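Local coordinates for putative secreted cellulose binding protein (Streptomyces coelicolor, PDB 4OY7) that cleaves glycosidic bonds of cellulose oxidatively as a copper-dependent lytic polysaccharide monooxygenase, of which this chain is the catalytic AA10 domain, at residues Q38-L44 / Y77-Y82; W89-T95 / D190-G196. One frame throughout, in Å; residues are numbered along the deposited sequence.

Contact 1. Residues Q38-L44 / Y77-Y82; sequences QSGATAL and YDFSAY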
ATOM      1  N   GLN A  38      16.823   8.297   0.782  1.00 16.55           N
ATOM      2  CA  GLN A  38      16.248   9.374  -0.016  1.00 16.24           C
ATOM      3  C   GLN A  38      15.176  10.200   0.704  1.00 15.29           C
ATOM      4  O   GLN A  38      15.309  11.413   0.846  1.00 15.89           O
ATOM      5  CB  GLN A  38      15.681   8.864  -1.322  1.00 16.39           C
ATOM      6  CG  GLN A  38      14.956   9.997  -2.033  1.00 17.13           C
ATOM      7  CD  GLN A  38      14.400   9.637  -3.382  1.00 17.48           C
ATOM      8  OE1 GLN A  38      14.983   8.845  -4.113  1.00 18.04           O
ATOM      9  NE2 GLN A  38      13.266  10.255  -3.731  1.00 17.23           N
ATOM     10  N   SER A  39      14.113   9.559   1.168  1.00 13.66           N
ATOM     11  CA  SER A  39      12.961  10.320   1.668  1.00 12.70           C
ATOM     12  C   SER A  39      12.941  10.549   3.175  1.00 12.53           C
ATOM     13  O   SER A  39      12.168  11.378   3.656  1.00 12.36           O
ATOM     14  CB  SER A  39      11.660   9.668   1.202  1.00 11.90           C
ATOM     15  OG  SER A  39      11.465   9.865  -0.184  1.00 11.67           O
ATOM     16  N   GLY A  40      13.803   9.871   3.923  1.00 12.15           N
ATOM     17  CA  GLY A  40      13.938  10.141   5.355  1.00 12.27           C
ATOM     18  C   GLY A  40      13.113   9.281   6.285  1.00 11.61           C
ATOM     19  O   GLY A  40      12.123   8.656   5.883  1.00 10.77           O
ATOM     20  N   ALA A  41      13.513   9.290   7.550  1.00 12.02           N
ATOM     21  CA  ALA A  41      12.922   8.464   8.606  1.00 11.85           C
ATOM     22  C   ALA A  41      11.467   8.840   8.892  1.00 11.31           C
ATOM     23  O   ALA A  41      10.689   7.985   9.350  1.00 11.12           O
ATOM     24  CB  ALA A  41      13.761   8.580   9.877  1.00 12.78           C
ATOM     25  N   THR A  42      11.125  10.105   8.664  1.00 11.36           N
ATOM     26  CA  THR A  42       9.780  10.621   8.924  1.00 11.09           C
ATOM     27  C   THR A  42       8.702   9.782   8.226  1.00 10.31           C
ATOM     28  O   THR A  42       7.615   9.568   8.769  1.00 10.16           O
ATOM     29  CB  THR A  42       9.683  12.099   8.487  1.00 11.22           C
ATOM     30  OG1 THR A  42      10.630  12.865   9.237  1.00 12.10           O
ATOM     31  CG2 THR A  42       8.264  12.672   8.686  1.00 11.04           C
ATOM     32  N   ALA A  43       9.003   9.328   7.009  1.00 10.02           N
ATOM     33  CA  ALA A  43       8.106   8.437   6.263  1.00  9.38           C
ATOM     34  C   ALA A  43       7.767   7.152   7.002  1.00  9.39           C
ATOM     35  O   ALA A  43       6.651   6.678   6.915  1.00  9.13           O
ATOM     36  CB  ALA A  43       8.680   8.102   4.894  1.00  9.09           C
ATOM     37  N   LEU A  44       8.756   6.537   7.646  1.00  9.80           N
ATOM     38  CA  LEU A  44       8.527   5.302   8.403  1.00  9.96           C
ATOM     39  C   LEU A  44       7.859   5.518   9.757  1.00 10.19           C
ATOM     40  O   LEU A  44       7.091   4.663  10.217  1.00 10.54           O
ATOM     41  CB  LEU A  44       9.828   4.520   8.561  1.00 10.51           C
ATOM     42  CG  LEU A  44      10.467   4.129   7.225  1.00 10.26           C
ATOM     43  CD1 LEU A  44      11.734   3.332   7.475  1.00 10.92           C
ATOM     44  CD2 LEU A  44       9.489   3.338   6.381  1.00  9.61           C
ATOM     45  N   TYR A  77       4.219  14.624   3.847  1.00 10.76           N
ATOM     46  CA  TYR A  77       5.531  14.022   4.022  1.00 10.89           C
ATOM     47  C   TYR A  77       6.126  13.600   2.687  1.00 10.29           C
ATOM     48  O   TYR A  77       5.415  13.458   1.677  1.00  9.97           O
ATOM     49  CB  TYR A  77       5.437  12.791   4.943  1.00 10.98           C
ATOM     50  CG  TYR A  77       4.775  13.099   6.249  1.00 11.83           C
ATOM     51  CD1 TYR A  77       5.393  13.962   7.163  1.00 13.01           C
ATOM     52  CD2 TYR A  77       3.533  12.586   6.567  1.00 12.02           C
ATOM     53  CE1 TYR A  77       4.787  14.282   8.357  1.00 13.88           C
ATOM     54  CE2 TYR A  77       2.890  12.930   7.752  1.00 12.92           C
ATOM     55  CZ  TYR A  77       3.547  13.768   8.645  1.00 13.76           C
ATOM     56  OH  TYR A  77       2.954  14.103   9.830  1.00 15.87           O
ATOM     57  N   ASP A  78       7.426  13.338   2.702  1.00 10.31           N
ATOM     58  CA  ASP A  78       8.130  12.886   1.513  1.00 10.08           C
ATOM     59  C   ASP A  78       8.034  11.372   1.458  1.00  9.31           C
ATOM     60  O   ASP A  78       8.655  10.695   2.263  1.00  9.45           O
ATOM     61  CB  ASP A  78       9.594  13.328   1.559  1.00 10.98           C
ATOM     62  CG  ASP A  78      10.382  12.898   0.333  1.00 11.18           C
ATOM     63  OD1 ASP A  78       9.910  12.046  -0.467  1.00 10.58           O
ATOM     64  OD2 ASP A  78      11.495  13.408   0.156  1.00 12.56           O
ATOM     65  N   PHE A  79       7.201  10.860   0.552  1.00  8.50           N
ATOM     66  CA  PHE A  79       7.071   9.414   0.309  1.00  7.95           C
ATOM     67  C   PHE A  79       7.531   9.091  -1.093  1.00  7.90           C
ATOM     68  O   PHE A  79       7.302   7.987  -1.590  1.00  7.62           O
ATOM     69  CB  PHE A  79       5.601   8.961   0.449  1.00  7.33           C
ATOM     70  CG  PHE A  79       5.095   8.946   1.861  1.00  7.28           C
ATOM     71  CD1 PHE A  79       5.592   8.048   2.807  1.00  7.28           C
ATOM     72  CD2 PHE A  79       4.094   9.833   2.247  1.00  7.21           C
ATOM     73  CE1 PHE A  79       5.119   8.063   4.116  1.00  7.52           C
ATOM     74  CE2 PHE A  79       3.630   9.863   3.544  1.00  7.37           C
ATOM     75  CZ  PHE A  79       4.130   8.974   4.482  1.00  7.55           C
ATOM     76  N   SER A  80       8.239  10.023  -1.715  1.00  8.46           N
ATOM     77  CA  SER A  80       8.610   9.903  -3.127  1.00  8.67           C
ATOM     78  C   SER A  80       9.419   8.638  -3.432  1.00  8.41           C
ATOM     79  O   SER A  80       9.228   8.018  -4.487  1.00  7.93           O
ATOM     80  CB  SER A  80       9.354  11.164  -3.596  1.00  9.71           C
ATOM     81  OG  SER A  80       9.651  11.123  -4.988  1.00 10.61           O
ATOM     82  N   ALA A  81      10.283   8.250  -2.505  1.00  8.50           N
ATOM     83  CA  ALA A  81      11.140   7.067  -2.696  1.00  8.54           C
ATOM     84  C   ALA A  81      10.384   5.754  -2.815  1.00  7.93           C
ATOM     85  O   ALA A  81      10.903   4.801  -3.392  1.00  8.00           O
ATOM     86  CB  ALA A  81      12.198   6.955  -1.589  1.00  9.07           C
ATOM     87  N   TYR A  82       9.149   5.736  -2.325  1.00  7.37           N
ATOM     88  CA  TYR A  82       8.315   4.541  -2.288  1.00  6.77           C
ATOM     89  C   TYR A  82       7.670   4.302  -3.647  1.00  6.57           C
ATOM     90  O   TYR A  82       7.051   3.282  -3.850  1.00  6.74           O
ATOM     91  CB  TYR A  82       7.319   4.603  -1.094  1.00  6.54           C
ATOM     92  CG  TYR A  82       8.101   4.667   0.197  1.00  6.80           C
ATOM     93  CD1 TYR A  82       8.532   3.512   0.828  1.00  6.87           C
ATOM     94  CD2 TYR A  82       8.512   5.885   0.731  1.00  7.07           C
ATOM     95  CE1 TYR A  82       9.298   3.558   1.971  1.00  7.26           C
ATOM     96  CE2 TYR A  82       9.288   5.941   1.868  1.00  7.57           C
ATOM     97  CZ  TYR A  82       9.690   4.768   2.493  1.00  7.57           C
ATOM     98  OH  TYR A  82      10.506   4.783   3.612  1.00  8.23           O
TER
HETATM   99  O   HOH W   1      13.065  12.968  -1.966  1.00 22.29           O
HETATM  100  O   HOH W   2       9.698  11.365   4.931  1.00 13.86           O
HETATM  101  O   HOH W   3      11.793   7.157   3.662  1.00  8.89           O
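An Asx turn at Asp-78 opens the loop 77-82 and fits it against the break between helix 30-39 and helix 42-45. Asp-78 OD1 accepts from Ser-80 N (2.9 Å) and from Ser-39 OG (2.7 Å); Ser-39 OG in turn accepts from Ala-81 N (3.1 Å), so the serine hydroxyl plugs the hollow of the turn. Gly-40, with positive phi, lets the chain swing out of the first helix. Beyond it Ala-43 is a second bump: its CB nestles in the corner formed by Phe-79 CE1 (3.6 Å) and Tyr-82 CE2 (3.8 Å), while Thr-42 CG2 rests against Tyr-77 CD1 (3.5 Å). Gaps are filled by water, one joining Ser-39 O to Asp-78 O. Helix 10-18 backs Phe-79 and Tyr-82 through Thr-11. In this AA10 domain the contact joins the helical region to the loop that precedes strand 92-94, with the Tyr-77 side chain about 10 Å from the copper ion. Another water donates to Gly-40 O and accepts from Tyr-82 OH, both at 2.7 Å.

Contact 2. Residues W89-T95 / D190-G196; sequences WPRTHLT and DVVFDGG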
ATOM      1  N   TRP A  89      12.061  -4.721  -3.356  1.00  7.88           N
ATOM      2  CA  TRP A  89      11.255  -4.353  -2.202  1.00  7.61           C
ATOM      3  C   TRP A  89      10.829  -5.622  -1.451  1.00  7.82           C
ATOM      4  O   TRP A  89      10.807  -6.714  -2.042  1.00  7.95           O
ATOM      5  CB  TRP A  89       9.986  -3.623  -2.632  1.00  7.06           C
ATOM      6  CG  TRP A  89      10.140  -2.235  -3.158  1.00  6.95           C
ATOM      7  CD1 TRP A  89      10.147  -1.838  -4.475  1.00  6.90           C
ATOM      8  CD2 TRP A  89      10.249  -1.031  -2.388  1.00  6.90           C
ATOM      9  NE1 TRP A  89      10.264  -0.481  -4.560  1.00  6.92           N
ATOM     10  CE2 TRP A  89      10.358   0.045  -3.300  1.00  6.93           C
ATOM     11  CE3 TRP A  89      10.319  -0.760  -1.021  1.00  7.06           C
ATOM     12  CZ2 TRP A  89      10.453   1.389  -2.878  1.00  6.95           C
ATOM     13  CZ3 TRP A  89      10.426   0.554  -0.608  1.00  7.14           C
ATOM     14  CH2 TRP A  89      10.536   1.628  -1.544  1.00  7.10           C
ATOM     15  N   PRO A  90      10.536  -5.502  -0.149  1.00  7.96           N
ATOM     16  CA  PRO A  90       9.952  -6.641   0.540  1.00  8.27           C
ATOM     17  C   PRO A  90       8.645  -7.032  -0.103  1.00  8.02           C
ATOM     18  O   PRO A  90       7.964  -6.182  -0.616  1.00  7.58           O
ATOM     19  CB  PRO A  90       9.696  -6.101   1.958  1.00  8.38           C
ATOM     20  CG  PRO A  90      10.565  -4.919   2.097  1.00  8.47           C
ATOM     21  CD  PRO A  90      10.658  -4.330   0.725  1.00  8.03           C
ATOM     22  N   ARG A  91       8.280  -8.306  -0.071  1.00  8.56           N
ATOM     23  CA  ARG A  91       7.045  -8.704  -0.707  1.00  8.67           C
ATOM     24  C   ARG A  91       6.368  -9.835   0.039  1.00  8.81           C
ATOM     25  O   ARG A  91       6.998 -10.596   0.773  1.00  9.59           O
ATOM     26  CB  ARG A  91       7.258  -9.108  -2.166  1.00  8.97           C
ATOM     27  CG  ARG A  91       8.040 -10.398  -2.428  1.00  9.93           C
ATOM     28  CD  ARG A  91       8.425 -10.579  -3.907  1.00 10.46           C
ATOM     29  NE  ARG A  91       9.200  -9.415  -4.330  1.00 10.76           N
ATOM     30  CZ  ARG A  91       8.738  -8.403  -5.064  1.00 10.72           C
ATOM     31  NH1 ARG A  91       9.513  -7.347  -5.261  1.00 11.33           N
ATOM     32  NH2 ARG A  91       7.524  -8.416  -5.606  1.00 10.52           N
ATOM     33  N   THR A  92       5.081  -9.951  -0.218  1.00  8.60           N
ATOM     34  CA  THR A  92       4.251 -11.004   0.332  1.00  8.82           C
ATOM     35  C   THR A  92       4.055 -12.099  -0.716  1.00  8.99           C
ATOM     36  O   THR A  92       3.683 -11.821  -1.857  1.00  8.48           O
ATOM     37  CB  THR A  92       2.893 -10.449   0.752  1.00  8.70           C
ATOM     38  OG1 THR A  92       3.084  -9.381   1.694  1.00  8.81           O
ATOM     39  CG2 THR A  92       2.036 -11.543   1.429  1.00  9.04           C
ATOM     40  N   HIS A  93       4.287 -13.332  -0.282  1.00  9.53           N
ATOM     41  CA  HIS A  93       4.156 -14.493  -1.146  1.00 10.25           C
ATOM     42  C   HIS A  93       2.711 -14.970  -1.105  1.00 10.13           C
ATOM     43  O   HIS A  93       2.167 -15.231  -0.022  1.00 10.50           O
ATOM     44  CB  HIS A  93       5.148 -15.575  -0.683  1.00 11.38           C
ATOM     45  CG  HIS A  93       6.575 -15.165  -0.867  1.00 12.07           C
ATOM     46  ND1 HIS A  93       7.397 -15.738  -1.816  1.00 13.00           N
ATOM     47  CD2 HIS A  93       7.318 -14.219  -0.244  1.00 12.44           C
ATOM     48  CE1 HIS A  93       8.585 -15.156  -1.771  1.00 13.08           C
ATOM     49  NE2 HIS A  93       8.559 -14.222  -0.837  1.00 12.85           N
ATOM     50  N   LEU A  94       2.095 -15.047  -2.291  1.00  9.63           N
ATOM     51  CA  LEU A  94       0.675 -15.396  -2.438  1.00  9.58           C
ATOM     52  C   LEU A  94       0.446 -16.572  -3.343  1.00  9.79           C
ATOM     53  O   LEU A  94       1.271 -16.890  -4.186  1.00  9.97           O
ATOM     54  CB  LEU A  94      -0.082 -14.242  -3.077  1.00  9.14           C
ATOM     55  CG  LEU A  94      -0.018 -12.913  -2.350  1.00  8.85           C
ATOM     56  CD1 LEU A  94      -0.791 -11.862  -3.115  1.00  8.54           C
ATOM     57  CD2 LEU A  94      -0.578 -13.088  -0.958  1.00  9.07           C
ATOM     58  N   THR A  95      -0.730 -17.190  -3.186  1.00  9.80           N
ATOM     59  CA  THR A  95      -1.145 -18.259  -4.067  1.00 10.12           C
ATOM     60  C   THR A  95      -2.251 -17.745  -4.971  1.00  9.85           C
ATOM     61  O   THR A  95      -3.361 -17.417  -4.511  1.00  9.90           O
ATOM     62  CB  THR A  95      -1.617 -19.477  -3.279  1.00 10.80           C
ATOM     63  OG1 THR A  95      -0.589 -19.874  -2.363  1.00 10.96           O
ATOM     64  CG2 THR A  95      -1.907 -20.653  -4.228  1.00 11.39           C
ATOM     65  N   ASP A 190       3.818  -4.871  -2.716  1.00  6.43           N
ATOM     66  CA  ASP A 190       4.517  -5.807  -3.557  1.00  6.51           C
ATOM     67  C   ASP A 190       4.179  -7.230  -3.173  1.00  6.53           C
ATOM     68  O   ASP A 190       4.212  -7.593  -1.978  1.00  6.55           O
ATOM     69  CB  ASP A 190       6.016  -5.594  -3.431  1.00  6.81           C
ATOM     70  CG  ASP A 190       6.452  -4.274  -4.018  1.00  6.77           C
ATOM     71  OD1 ASP A 190       6.665  -3.345  -3.235  1.00  6.89           O
ATOM     72  OD2 ASP A 190       6.510  -4.134  -5.256  1.00  7.16           O
ATOM     73  N   VAL A 191       3.862  -8.049  -4.169  1.00  6.57           N
ATOM     74  CA  VAL A 191       3.490  -9.452  -3.944  1.00  6.87           C
ATOM     75  C   VAL A 191       4.163 -10.312  -5.005  1.00  7.04           C
ATOM     76  O   VAL A 191       4.683  -9.790  -6.022  1.00  6.74           O
ATOM     77  CB  VAL A 191       1.961  -9.671  -3.969  1.00  6.89           C
ATOM     78  CG1 VAL A 191       1.289  -8.718  -2.983  1.00  6.69           C
ATOM     79  CG2 VAL A 191       1.388  -9.531  -5.374  1.00  6.87           C
ATOM     80  N   VAL A 192       4.182 -11.615  -4.773  1.00  7.45           N
ATOM     81  CA  VAL A 192       4.599 -12.573  -5.803  1.00  7.89           C
ATOM     82  C   VAL A 192       3.665 -13.758  -5.740  1.00  8.41           C
ATOM     83  O   VAL A 192       3.364 -14.262  -4.654  1.00  8.36           O
ATOM     84  CB  VAL A 192       6.090 -12.983  -5.680  1.00  8.28           C
ATOM     85  CG1 VAL A 192       6.418 -13.507  -4.298  1.00  8.50           C
ATOM     86  CG2 VAL A 192       6.473 -14.000  -6.742  1.00  8.80           C
ATOM     87  N   PHE A 193       3.187 -14.174  -6.911  1.00  8.86           N
ATOM     88  CA  PHE A 193       2.307 -15.327  -7.035  1.00  9.47           C
ATOM     89  C   PHE A 193       3.168 -16.564  -7.278  1.00 10.71           C
ATOM     90  O   PHE A 193       3.310 -17.062  -8.425  1.00 11.60           O
ATOM     91  CB  PHE A 193       1.293 -15.136  -8.166  1.00  9.31           C
ATOM     92  CG  PHE A 193       0.269 -14.062  -7.904  1.00  8.66           C
ATOM     93  CD1 PHE A 193      -0.784 -14.281  -7.009  1.00  8.61           C
ATOM     94  CD2 PHE A 193       0.334 -12.851  -8.573  1.00  8.21           C
ATOM     95  CE1 PHE A 193      -1.730 -13.290  -6.801  1.00  8.24           C
ATOM     96  CE2 PHE A 193      -0.619 -11.868  -8.375  1.00  7.77           C
ATOM     97  CZ  PHE A 193      -1.637 -12.089  -7.470  1.00  7.80           C
ATOM     98  N   ASP A 194       3.738 -17.083  -6.193  1.00 11.47           N
ATOM     99  CA  ASP A 194       4.594 -18.275  -6.274  1.00 12.65           C
ATOM    100  C   ASP A 194       4.108 -19.422  -5.389  1.00 13.20           C
ATOM    101  O   ASP A 194       4.796 -20.427  -5.254  1.00 13.69           O
ATOM    102  CB  ASP A 194       6.043 -17.938  -5.949  1.00 13.29           C
ATOM    103  CG  ASP A 194       6.246 -17.462  -4.516  1.00 13.80           C
ATOM    104  OD1 ASP A 194       5.252 -17.279  -3.756  1.00 14.01           O
ATOM    105  OD2 ASP A 194       7.433 -17.240  -4.149  1.00 15.32           O
ATOM    106  N   GLY A 195       2.930 -19.292  -4.793  1.00 13.14           N
ATOM    107  CA  GLY A 195       2.446 -20.299  -3.858  1.00 13.86           C
ATOM    108  C   GLY A 195       1.707 -21.461  -4.490  1.00 14.71           C
ATOM    109  O   GLY A 195       1.364 -21.418  -5.692  1.00 14.63           O
ATOM    110  N   GLY A 196       1.493 -22.496  -3.672  1.00 15.33           N
ATOM    111  CA  GLY A 196       0.684 -23.690  -3.992  1.00 15.90           C
ATOM    112  C   GLY A 196       1.463 -24.625  -4.878  1.00 16.52           C
ATOM    113  O   GLY A 196       1.013 -25.722  -5.233  1.00 16.87           O
ATOM    114  OXT GLY A 196       2.586 -24.280  -5.256  1.00 16.40           O
TER
HETATM  115  O   HOH W   4       7.408  -3.690  -0.412  1.00  7.82           O
HETATM  116  O   HOH W   5       6.173  -6.268  -6.933  1.00  7.63           O
HETATM  117  O   HOH W   6       9.167  -4.803  -5.972  1.00  7.83           O
HETATM  118  O   HOH W   7       2.962  -7.012   0.408  1.00  6.72           O
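Two strands far apart in sequence run side by side in the same direction, although the other pairings in their sheet are antiparallel. Thr-92 N donates to Asp-190 O (3.1 Å), Thr-92 O accepts from Val-192 N (3.0 Å) and Leu-94 N donates to Val-192 O (2.8 Å), so Thr-92 straddles Val-191 and Val-192 straddles His-93. Past the ladder, Gly-195 N bonds Leu-94 O (3.0 Å). On one face Leu-94 CD1 packs on Val-191 CB (3.6 Å); on the other, Val-192 CG1 makes a CH-pi contact over the His-93 ring, whose ND1 donates to Asp-194 OD2 (2.8 Å). Arg-91 NH2 reaches Val-191 O (3.2 Å), and two waters link its guanidinium to Asp-190 OD2. Asp-190 OD1 forms a salt bridge with Arg-10, which also makes a cation-pi contact with Trp-89. Strand 168-178 flanks strand 184-193 through backbone bonds at Val-191 and Phe-193. Strand 92-94 thus adds a short parallel edge to the mixed sheet of the immunoglobulin-like beta-sandwich characteristic of AA10 monooxygenases.

Overall arrangement
From His-1 at the copper site the chain passes through helix 10-18 and helix 30-39 to the first segment of contact 1. A long, mostly irregular excursion follows, with only the short strand 51-52, and contact 1 closes it when 77-82 returns to the helices. Soon afterwards contact 2 opens at 89-95; the strands of the sandwich intervene before 190-196 closes this far larger loop at the C terminus. The two closures are in series, neither nested nor crossed. Though their centres lie 24 Å apart, they meet where Tyr-82 CD1 packs on Trp-89 CH2 (3.6 Å). Arg-10, which also bonds Tyr-82 O, joins them too, so the helical region is tied to the sheet.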